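Local coordinates for protein putative phosphoglycolate phosphatase (Lactobacillus delbrueckii, PDB 2HI0) that is assigned to the haloacid dehalogenase-like hydrolases and probably removes phosphate from phosphoglycolate, with a sodium ion held at its metal site, at residues Met11-Ile15 against Tyr187-Ser191; Glu205-Trp210 against Ala223-Thr229; Val127-Val131 against Ser151-Ala155; Lys98-Ala102 against Lys135-Ala139. All blocks are in the same frame, centred on the assembly; numbering follows the deposited sequence.

Contact 1 of 4, residues Met11-Ile15 against Tyr187-Ser191. With NA (sodium ion), chain C.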
# COMPACT_ATOMS: atom_id res chain seq x y z
N MSE A 11 -2.04 2.79 2.49
CA MSE A 11 -3.49 2.67 2.35
C MSE A 11 -3.92 1.19 2.32
O MSE A 11 -4.61 0.74 3.26
CB MSE A 11 -3.97 3.41 1.10
CG MSE A 11 -5.42 3.20 0.82
SE MSE A 11 -6.10 4.51 -0.40
CE MSE A 11 -6.50 6.03 0.74
N ASP A 12 -3.52 0.46 1.27
CA ASP A 12 -3.94 -0.93 1.05
C ASP A 12 -3.51 -1.83 2.19
O ASP A 12 -2.34 -1.82 2.55
CB ASP A 12 -3.36 -1.51 -0.24
CG ASP A 12 -3.93 -0.92 -1.47
OD1 ASP A 12 -5.12 -1.05 -1.73
OD2 ASP A 12 -3.14 -0.33 -2.25
N GLY A 13 -4.44 -2.55 2.81
CA GLY A 13 -4.05 -3.51 3.85
C GLY A 13 -3.71 -2.89 5.19
O GLY A 13 -3.33 -3.58 6.13
N THR A 14 -3.81 -1.57 5.29
CA THR A 14 -3.35 -0.84 6.44
C THR A 14 -4.51 -0.04 6.98
O THR A 14 -5.02 -0.31 8.06
CB THR A 14 -2.11 0.04 6.12
OG1 THR A 14 -1.07 -0.80 5.55
CG2 THR A 14 -1.61 0.70 7.33
N ILE A 15 -4.97 0.97 6.23
CA ILE A 15 -6.14 1.72 6.68
C ILE A 15 -7.46 1.35 5.97
O ILE A 15 -8.52 1.48 6.53
CB ILE A 15 -5.91 3.23 6.68
CG1 ILE A 15 -5.71 3.78 5.25
CG2 ILE A 15 -4.75 3.59 7.65
CD1 ILE A 15 -5.58 5.35 5.18
N TYR A 187 6.24 5.54 10.03
CA TYR A 187 5.54 5.04 8.85
C TYR A 187 4.86 3.75 9.28
O TYR A 187 5.45 2.92 9.97
CB TYR A 187 6.52 4.78 7.69
CG TYR A 187 5.79 4.63 6.38
CD1 TYR A 187 5.44 5.72 5.57
CD2 TYR A 187 5.32 3.38 6.02
CE1 TYR A 187 4.68 5.53 4.41
CE2 TYR A 187 4.57 3.20 4.86
CZ TYR A 187 4.26 4.28 4.06
OH TYR A 187 3.48 4.06 2.93
N ILE A 188 3.63 3.55 8.84
CA ILE A 188 2.79 2.40 9.26
C ILE A 188 2.36 1.68 8.00
O ILE A 188 1.77 2.27 7.11
CB ILE A 188 1.57 2.84 10.02
CG1 ILE A 188 1.94 3.70 11.26
CG2 ILE A 188 0.70 1.60 10.38
CD1 ILE A 188 1.67 5.16 11.03
N GLY A 189 2.63 0.38 7.93
CA GLY A 189 2.18 -0.37 6.73
C GLY A 189 2.17 -1.88 6.93
O GLY A 189 2.56 -2.37 7.99
N ASP A 190 1.72 -2.61 5.91
CA ASP A 190 1.52 -4.05 6.02
C ASP A 190 2.50 -4.91 5.20
O ASP A 190 2.33 -6.12 5.15
CB ASP A 190 0.09 -4.38 5.56
CG ASP A 190 -0.12 -4.07 4.06
OD1 ASP A 190 0.44 -3.05 3.59
OD2 ASP A 190 -0.82 -4.81 3.34
N SER A 191 3.50 -4.29 4.59
CA SER A 191 4.37 -5.04 3.69
C SER A 191 5.85 -4.71 3.86
O SER A 191 6.26 -3.76 4.57
CB SER A 191 3.95 -4.79 2.25
OG SER A 191 4.52 -3.59 1.74
NA NA C . -0.04 -1.98 1.57
O HOH W 1 2.61 -2.21 1.17
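Asp12 and Asp190 meet through a sodium ion. The metal is bound by the backbone O of Asp12 at 2.5 Å and by OD1 of Asp190 at 2.3 Å, with Asp10 and a water as further ligands. This pairing of a backbone carbonyl with carboxylates fits the HAD phosphatase site, where magnesium usually sits. The shared cation explains why two acceptors, Asp12 O and Asp190 OD1, lie just 3.2 Å apart. OD2 of Asp190 accepts from Phe212 N, which should fix the carboxylate's rotation. OD1 of Asp12 leads elsewhere, to Lys135 and Thr18.

Packing falls mainly to Thr14. Its CG2 lies anti to the backbone N (OG1 at chi1 -56°) and rests 3.7 Å from Ile188 O and 3.9 Å from Ile188 CG2, while OG1 sits 3.5 Å from Gly189 CA and gives a weak bond to Asp12 O. Gly13, at phi 77°, comes so close to Asp190 OD2 that a CB would clash.

Within the loop, Thr14 N and Ile15 N both donate to Met11 O.

Strand 185-189 runs between strands 6-9 and 204-208, bonded through Ile188 to Ile8 and Asp10 and through Tyr187 and Gly189 to Ile206.

Contact 2 of 4, residues Glu205-Trp210 against Ala223-Thr229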
# COMPACT_ATOMS: atom_id res chain seq x y z
N GLU A 205 9.32 2.59 11.77
CA GLU A 205 8.21 1.88 11.11
C GLU A 205 7.46 0.96 12.08
O GLU A 205 8.05 0.33 12.95
CB GLU A 205 8.70 1.06 9.88
CG GLU A 205 7.65 0.75 8.82
CD GLU A 205 7.07 -0.69 8.84
OE1 GLU A 205 7.38 -1.54 9.73
OE2 GLU A 205 6.26 -0.95 7.90
N ILE A 206 6.15 0.92 11.93
CA ILE A 206 5.28 -0.00 12.62
C ILE A 206 4.59 -0.83 11.53
O ILE A 206 4.12 -0.27 10.50
CB ILE A 206 4.22 0.77 13.47
CG1 ILE A 206 4.88 1.60 14.55
CG2 ILE A 206 3.17 -0.20 14.02
CD1 ILE A 206 3.92 2.66 15.15
N ALA A 207 4.59 -2.15 11.73
CA ALA A 207 3.94 -3.08 10.81
C ALA A 207 2.61 -3.57 11.39
O ALA A 207 2.50 -3.79 12.58
CB ALA A 207 4.89 -4.30 10.48
N VAL A 208 1.60 -3.72 10.54
CA VAL A 208 0.28 -4.21 10.95
C VAL A 208 0.11 -5.62 10.36
O VAL A 208 0.64 -5.91 9.29
CB VAL A 208 -0.86 -3.22 10.51
CG1 VAL A 208 -0.50 -1.82 11.02
CG2 VAL A 208 -1.14 -3.23 8.98
N ASN A 209 -0.63 -6.47 11.06
CA ASN A 209 -0.78 -7.88 10.62
C ASN A 209 -2.10 -8.16 9.89
O ASN A 209 -2.42 -9.30 9.56
CB ASN A 209 -0.61 -8.83 11.82
CG ASN A 209 -1.92 -9.04 12.58
OD1 ASN A 209 -2.76 -8.17 12.65
ND2 ASN A 209 -2.09 -10.24 13.14
N TRP A 210 -2.90 -7.12 9.66
CA TRP A 210 -4.23 -7.32 9.07
C TRP A 210 -4.24 -7.01 7.57
O TRP A 210 -5.33 -6.97 6.97
CB TRP A 210 -5.30 -6.51 9.81
CG TRP A 210 -5.06 -5.06 9.90
CD1 TRP A 210 -5.35 -4.13 8.96
CD2 TRP A 210 -4.53 -4.35 11.03
NE1 TRP A 210 -5.00 -2.88 9.40
CE2 TRP A 210 -4.51 -2.99 10.69
CE3 TRP A 210 -4.01 -4.75 12.28
CZ2 TRP A 210 -4.03 -2.02 11.57
CZ3 TRP A 210 -3.60 -3.83 13.13
CH2 TRP A 210 -3.58 -2.46 12.78
N ALA A 223 10.63 -6.37 9.97
CA ALA A 223 9.71 -5.65 10.81
C ALA A 223 10.15 -5.82 12.24
O ALA A 223 10.63 -6.91 12.60
CB ALA A 223 8.32 -6.20 10.64
N THR A 224 10.05 -4.77 13.04
CA THR A 224 10.45 -4.88 14.45
C THR A 224 9.32 -4.68 15.44
O THR A 224 9.38 -5.23 16.53
CB THR A 224 11.60 -3.92 14.80
OG1 THR A 224 11.20 -2.57 14.53
CG2 THR A 224 12.85 -4.27 14.00
N VAL A 225 8.35 -3.83 15.11
CA VAL A 225 7.12 -3.66 15.89
C VAL A 225 5.96 -4.10 14.99
O VAL A 225 5.77 -3.56 13.91
CB VAL A 225 6.90 -2.21 16.33
CG1 VAL A 225 5.57 -2.09 17.02
CG2 VAL A 225 8.04 -1.76 17.27
N ILE A 226 5.23 -5.13 15.43
CA ILE A 226 4.10 -5.63 14.65
C ILE A 226 2.89 -5.61 15.56
O ILE A 226 2.94 -6.17 16.67
CB ILE A 226 4.32 -7.06 14.06
CG1 ILE A 226 5.58 -7.12 13.18
CG2 ILE A 226 3.11 -7.50 13.22
CD1 ILE A 226 5.97 -8.57 12.78
N VAL A 227 1.82 -4.97 15.13
CA VAL A 227 0.62 -4.82 15.97
C VAL A 227 -0.53 -5.55 15.29
O VAL A 227 -0.55 -5.68 14.06
CB VAL A 227 0.32 -3.31 16.22
CG1 VAL A 227 1.45 -2.60 16.97
CG2 VAL A 227 0.04 -2.57 14.90
N ASP A 228 -1.52 -5.97 16.07
CA ASP A 228 -2.68 -6.67 15.47
C ASP A 228 -4.06 -6.09 15.78
O ASP A 228 -5.07 -6.65 15.39
CB ASP A 228 -2.63 -8.18 15.79
CG ASP A 228 -2.76 -8.48 17.25
OD1 ASP A 228 -2.97 -7.56 18.07
OD2 ASP A 228 -2.64 -9.69 17.57
N THR A 229 -4.12 -4.96 16.48
CA THR A 229 -5.35 -4.19 16.53
C THR A 229 -5.08 -2.72 16.34
O THR A 229 -3.97 -2.26 16.59
CB THR A 229 -6.09 -4.37 17.88
OG1 THR A 229 -5.34 -3.72 18.90
CG2 THR A 229 -6.22 -5.84 18.23
O HOH W 2 8.25 -2.64 12.25
O HOH W 3 -5.31 -8.73 13.16
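Trp210 brings the benzene edge of its indole up to the backbone of Asp228, with Thr229 N approached obliquely. Its CG stands between the backbone N and the carbonyl carbon (chi1 56°), folding the ring back so that one face rests on Val208 CB, offset toward the rim, while Asp228 CA meets the edge in plane. CZ3 approaches Asp228 C to 3.5 Å, and NE1 is bonded to Thr14 O.

Beside it, Asn209 and Asp228 slant across each other with amide and carboxylate planes 56° apart. The touch is OD1 of Asn209 on CB of Asp228, 3.1 Å, and a water donates to both Asn209 OD1 and Asp228 O.

Farther along, Val227 CG2 touches two branches of the neighbouring strand, Ile206 CG2 and Val208 CG1, each at 4.0 Å. Ala207 points to the other face, its CB 3.9 Å from Ala223 CB and near Ile226 CG1.

The backbones pair in parallel: Ala207 N donates to Val225 O at 2.9 Å, Val227 N to Ala207 O at 2.9 Å, and Asn209 N to Val227 O through a more bent bond (138°). The two strands frame helix 215-220 in a beta-alpha-beta unit.

Main-chain bonds therefore set the register, apolar branches and the indole edge pack around them, and the water at Asn209 OD1 ties the strand end through solvent as well.

Contact 3 of 4, residues Val127-Val131 against Ser151-Ala155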
# COMPACT_ATOMS: atom_id res chain seq x y z
N VAL A 127 -1.27 14.62 16.77
CA VAL A 127 -0.39 13.94 15.80
C VAL A 127 -0.88 14.30 14.41
O VAL A 127 -2.09 14.21 14.12
CB VAL A 127 -0.41 12.38 15.97
CG1 VAL A 127 0.53 11.69 14.96
CG2 VAL A 127 -0.06 11.99 17.42
N LYS A 128 0.04 14.72 13.54
CA LYS A 128 -0.28 14.98 12.14
C LYS A 128 -0.40 13.66 11.39
O LYS A 128 0.39 12.75 11.65
CB LYS A 128 0.83 15.83 11.52
CG LYS A 128 0.97 17.21 12.09
CD LYS A 128 1.87 18.08 11.26
CE LYS A 128 1.88 19.51 11.76
NZ LYS A 128 2.02 20.42 10.58
N LEU A 129 -1.36 13.54 10.47
CA LEU A 129 -1.66 12.29 9.81
C LEU A 129 -1.55 12.46 8.30
O LEU A 129 -1.96 13.43 7.73
CB LEU A 129 -3.05 11.78 10.14
CG LEU A 129 -3.48 11.68 11.62
CD1 LEU A 129 -5.00 11.26 11.66
CD2 LEU A 129 -2.58 10.69 12.42
N ALA A 130 -0.95 11.47 7.66
CA ALA A 130 -0.75 11.44 6.18
C ALA A 130 -0.92 10.04 5.63
O ALA A 130 -0.83 9.05 6.36
CB ALA A 130 0.63 12.01 5.81
N VAL A 131 -1.21 9.98 4.33
CA VAL A 131 -1.26 8.75 3.54
C VAL A 131 -0.26 8.90 2.40
O VAL A 131 -0.25 9.90 1.71
CB VAL A 131 -2.64 8.50 2.92
CG1 VAL A 131 -2.61 7.20 2.00
CG2 VAL A 131 -3.69 8.44 3.98
N SER A 151 -9.47 14.26 7.65
CA SER A 151 -8.61 13.50 8.58
C SER A 151 -7.12 13.74 8.37
O SER A 151 -6.34 13.81 9.34
CB SER A 151 -8.87 12.00 8.46
OG SER A 151 -10.06 11.67 9.15
N PHE A 152 -6.72 13.86 7.10
CA PHE A 152 -5.32 13.84 6.73
C PHE A 152 -4.79 15.20 6.33
O PHE A 152 -5.46 15.98 5.64
CB PHE A 152 -5.08 12.82 5.58
CG PHE A 152 -5.31 11.40 6.00
CD1 PHE A 152 -4.44 10.78 6.88
CD2 PHE A 152 -6.41 10.69 5.54
CE1 PHE A 152 -4.65 9.45 7.30
CE2 PHE A 152 -6.64 9.37 5.98
CZ PHE A 152 -5.76 8.75 6.84
N ASP A 153 -3.59 15.49 6.79
CA ASP A 153 -2.93 16.71 6.42
C ASP A 153 -2.30 16.62 5.04
O ASP A 153 -1.95 17.64 4.47
CB ASP A 153 -1.86 17.01 7.47
CG ASP A 153 -2.46 17.18 8.86
OD1 ASP A 153 -3.43 17.94 8.98
OD2 ASP A 153 -2.04 16.51 9.83
N PHE A 154 -2.13 15.38 4.54
CA PHE A 154 -1.45 15.12 3.30
C PHE A 154 -1.85 13.73 2.81
O PHE A 154 -1.90 12.80 3.60
CB PHE A 154 0.07 15.18 3.50
CG PHE A 154 0.88 14.92 2.24
CD1 PHE A 154 1.19 15.96 1.38
CD2 PHE A 154 1.34 13.65 1.93
CE1 PHE A 154 1.94 15.72 0.24
CE2 PHE A 154 2.08 13.43 0.80
CZ PHE A 154 2.36 14.46 -0.04
N ALA A 155 -2.09 13.60 1.52
CA ALA A 155 -2.40 12.30 0.93
C ALA A 155 -1.83 12.29 -0.47
O ALA A 155 -2.00 13.26 -1.23
CB ALA A 155 -3.91 12.00 0.92
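The Phe152 ring takes Val131 CG2 over the centre of one face, a CH-pi contact 3.5 Å from that methyl to the ring centroid and only 9° off the normal. Ser151 CB lies over the opposite face, toward the rim. The edge points at the backbone: Leu129 C is in the ring plane with Ala130 N nearby, and CD1 of Phe152 touches Leu129 CB at 3.7 Å. The Phe154 ring goes to the other side of the sheet, presenting its edge to Ala130 CB, while the CB atoms of Ala130 and Phe154 stand 4.0 Å apart.

The Asp153 carboxylate reaches back along the strand. Its OD2 accepts from Leu129 N at 3.1 Å on the anti side, 32° out of the carboxylate plane, and Asp153 N returns a bond to Leu129 O at 2.8 Å. Side chain and backbone of one residue thus grip both backbone polar atoms of Leu129, N and O. Parallel pairing then sets in, Val131 N donating to Phe154 O at 3.0 Å. Lys128 meets Asp153 OD2 with its CA and the start of its aliphatic stem; its NZ bonds Leu178 O.

With an alanine at Phe152 the ring is gone, and Val131 CG2 would probably be left facing a gap beside Leu129.

Helix 137-147 joins the two parallel strands in a beta-alpha-beta unit at one edge of the sheet, strand 128-133 lying between outermost strand 154-158 and strand 6-9. Helix 115-124 packs on Leu129 and Phe152 through Met119; helix 169-178 covers Ala130 and Phe154 through Cys174.

Contact 4 of 4, residues Lys98-Ala102 against Lys135-Ala139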
# COMPACT_ATOMS: atom_id res chain seq x y z
N LYS A 98 -6.56 0.45 -14.82
CA LYS A 98 -6.45 1.71 -14.07
C LYS A 98 -7.77 2.49 -14.01
O LYS A 98 -8.28 2.80 -12.94
CB LYS A 98 -5.29 2.55 -14.61
CG LYS A 98 -3.95 1.92 -14.27
CD LYS A 98 -2.75 2.85 -14.51
CE LYS A 98 -2.94 4.24 -13.88
NZ LYS A 98 -1.65 4.97 -13.72
N PRO A 99 -8.38 2.76 -15.14
CA PRO A 99 -9.66 3.47 -15.09
C PRO A 99 -10.80 2.65 -14.48
O PRO A 99 -11.62 3.18 -13.70
CB PRO A 99 -9.97 3.78 -16.56
CG PRO A 99 -9.12 2.86 -17.33
CD PRO A 99 -7.92 2.53 -16.53
N TYR A 100 -10.79 1.34 -14.76
CA TYR A 100 -11.84 0.50 -14.17
C TYR A 100 -11.77 0.53 -12.66
O TYR A 100 -12.76 0.78 -11.97
CB TYR A 100 -11.76 -0.91 -14.68
CG TYR A 100 -12.94 -1.72 -14.19
CD1 TYR A 100 -14.13 -1.74 -14.93
CD2 TYR A 100 -12.89 -2.43 -12.97
CE1 TYR A 100 -15.23 -2.49 -14.48
CE2 TYR A 100 -13.96 -3.16 -12.52
CZ TYR A 100 -15.14 -3.19 -13.27
OH TYR A 100 -16.22 -3.94 -12.80
N TYR A 101 -10.58 0.27 -12.13
CA TYR A 101 -10.37 0.32 -10.69
C TYR A 101 -10.76 1.69 -10.08
O TYR A 101 -11.50 1.74 -9.07
CB TYR A 101 -8.94 -0.09 -10.33
CG TYR A 101 -8.77 -0.02 -8.83
CD1 TYR A 101 -9.45 -0.89 -8.00
CD2 TYR A 101 -7.95 0.90 -8.26
CE1 TYR A 101 -9.31 -0.82 -6.63
CE2 TYR A 101 -7.80 0.98 -6.90
CZ TYR A 101 -8.48 0.13 -6.07
OH TYR A 101 -8.34 0.24 -4.71
N ALA A 102 -10.26 2.77 -10.66
CA ALA A 102 -10.62 4.11 -10.22
C ALA A 102 -12.14 4.32 -10.08
O ALA A 102 -12.61 4.95 -9.14
CB ALA A 102 -9.99 5.19 -11.17
N LYS A 135 -0.78 2.93 -4.46
CA LYS A 135 -2.05 2.96 -5.22
C LYS A 135 -2.05 4.18 -6.14
O LYS A 135 -1.57 5.25 -5.73
CB LYS A 135 -3.24 3.01 -4.27
CG LYS A 135 -4.59 3.06 -4.98
CD LYS A 135 -5.77 3.11 -3.97
CE LYS A 135 -5.84 1.94 -3.01
NZ LYS A 135 -5.90 0.60 -3.68
N PRO A 136 -2.50 4.05 -7.38
CA PRO A 136 -2.51 5.26 -8.18
C PRO A 136 -3.18 6.44 -7.49
O PRO A 136 -4.24 6.29 -6.83
CB PRO A 136 -3.30 4.86 -9.45
CG PRO A 136 -3.06 3.38 -9.52
CD PRO A 136 -3.09 2.90 -8.11
N ASN A 137 -2.57 7.61 -7.63
CA ASN A 137 -3.04 8.80 -6.94
C ASN A 137 -4.53 9.13 -7.15
O ASN A 137 -5.18 9.57 -6.24
CB ASN A 137 -2.21 10.01 -7.34
CG ASN A 137 -2.48 11.23 -6.47
OD1 ASN A 137 -2.36 11.19 -5.26
ND2 ASN A 137 -2.84 12.34 -7.10
N GLU A 138 -5.05 8.96 -8.35
CA GLU A 138 -6.45 9.29 -8.63
C GLU A 138 -7.39 8.51 -7.71
O GLU A 138 -8.36 9.06 -7.17
CB GLU A 138 -6.74 9.02 -10.10
CG GLU A 138 -6.58 7.55 -10.54
CD GLU A 138 -5.18 7.18 -11.09
OE1 GLU A 138 -4.16 7.97 -10.91
OE2 GLU A 138 -5.14 6.06 -11.71
N ALA A 139 -7.07 7.23 -7.48
CA ALA A 139 -7.88 6.36 -6.62
C ALA A 139 -7.63 6.71 -5.12
O ALA A 139 -8.57 6.78 -4.33
CB ALA A 139 -7.56 4.89 -6.86
O HOH W 4 -6.48 3.49 -10.73
O HOH W 5 -1.37 7.46 -11.31
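Tyr101 receives a hydrogen bond on its OH from Lys135 NZ, 2.7 Å away, with the two side chains crossing at about a right angle. The phenol extends straight from its helix, CG anti to the backbone N (chi1 180°), whereas the lysine chain curls at its last two torsions (chi3 -59°, chi4 -57°) to bring NZ obliquely to the ring, 3.5 Å from Tyr101 CZ. The same NZ makes a salt bridge with Asp12 OD1, so the ammonium joins the tyrosine to the metal-site loop. Tyr101 CE2 also meets Ala139 CB at 3.9 Å. A phenylalanine in place of Tyr101 would probably leave the lysine ammonium with one oxygen partner fewer and freer to swing about its link to Asp12.

The lysine lies just past strand 128-133, and Pro136 takes the N-cap position of helix 137-147, whose first turn faces helix 87-103. In HAD phosphatases of this family a helical cap is inserted between the first two core motifs, and helix 87-103 is consistent with the segment returning from it.

Lys98 and Glu138 bury the next largest areas and also cross near a right angle. Lys98 CE lies 3.6 Å from Glu138 OE2, but NZ stays 4.2 Å from that oxygen, beyond a salt bridge. Two waters fill in: one, in plane at the edge of the Tyr101 ring, joins the backbone O of Lys98, 2.9 Å from it, to Glu138 OE2. The other, donating to Glu138 OE1 and weakly accepting from Lys98 NZ, links the two charged ends only loosely.

Overall arrangement
From the N terminus, the loop 11-15 opens contact 1, which stays open until 187-191. Inside that long excursion, 98-102 opens contact 4 and 127-131 opens contact 3; 135-139 then closes contact 4 before 151-155 closes contact 3, so these two cross while both nest within contact 1. Contact 2 follows in series, closing a short loop from 205-210 to 223-229. Contacts 1, 2 and 3 all reach one parallel sheet, contacts 2 and 3 involving its two outermost strands. Contact 1 touches every other contact: contact 2 through Tyr187 and Trp210, contact 3 through Ile15 and Met11, and contact 4 by a charge pair at the 135-139 corner. Contacts 2 and 4 lie on opposite sides of the chain's centre.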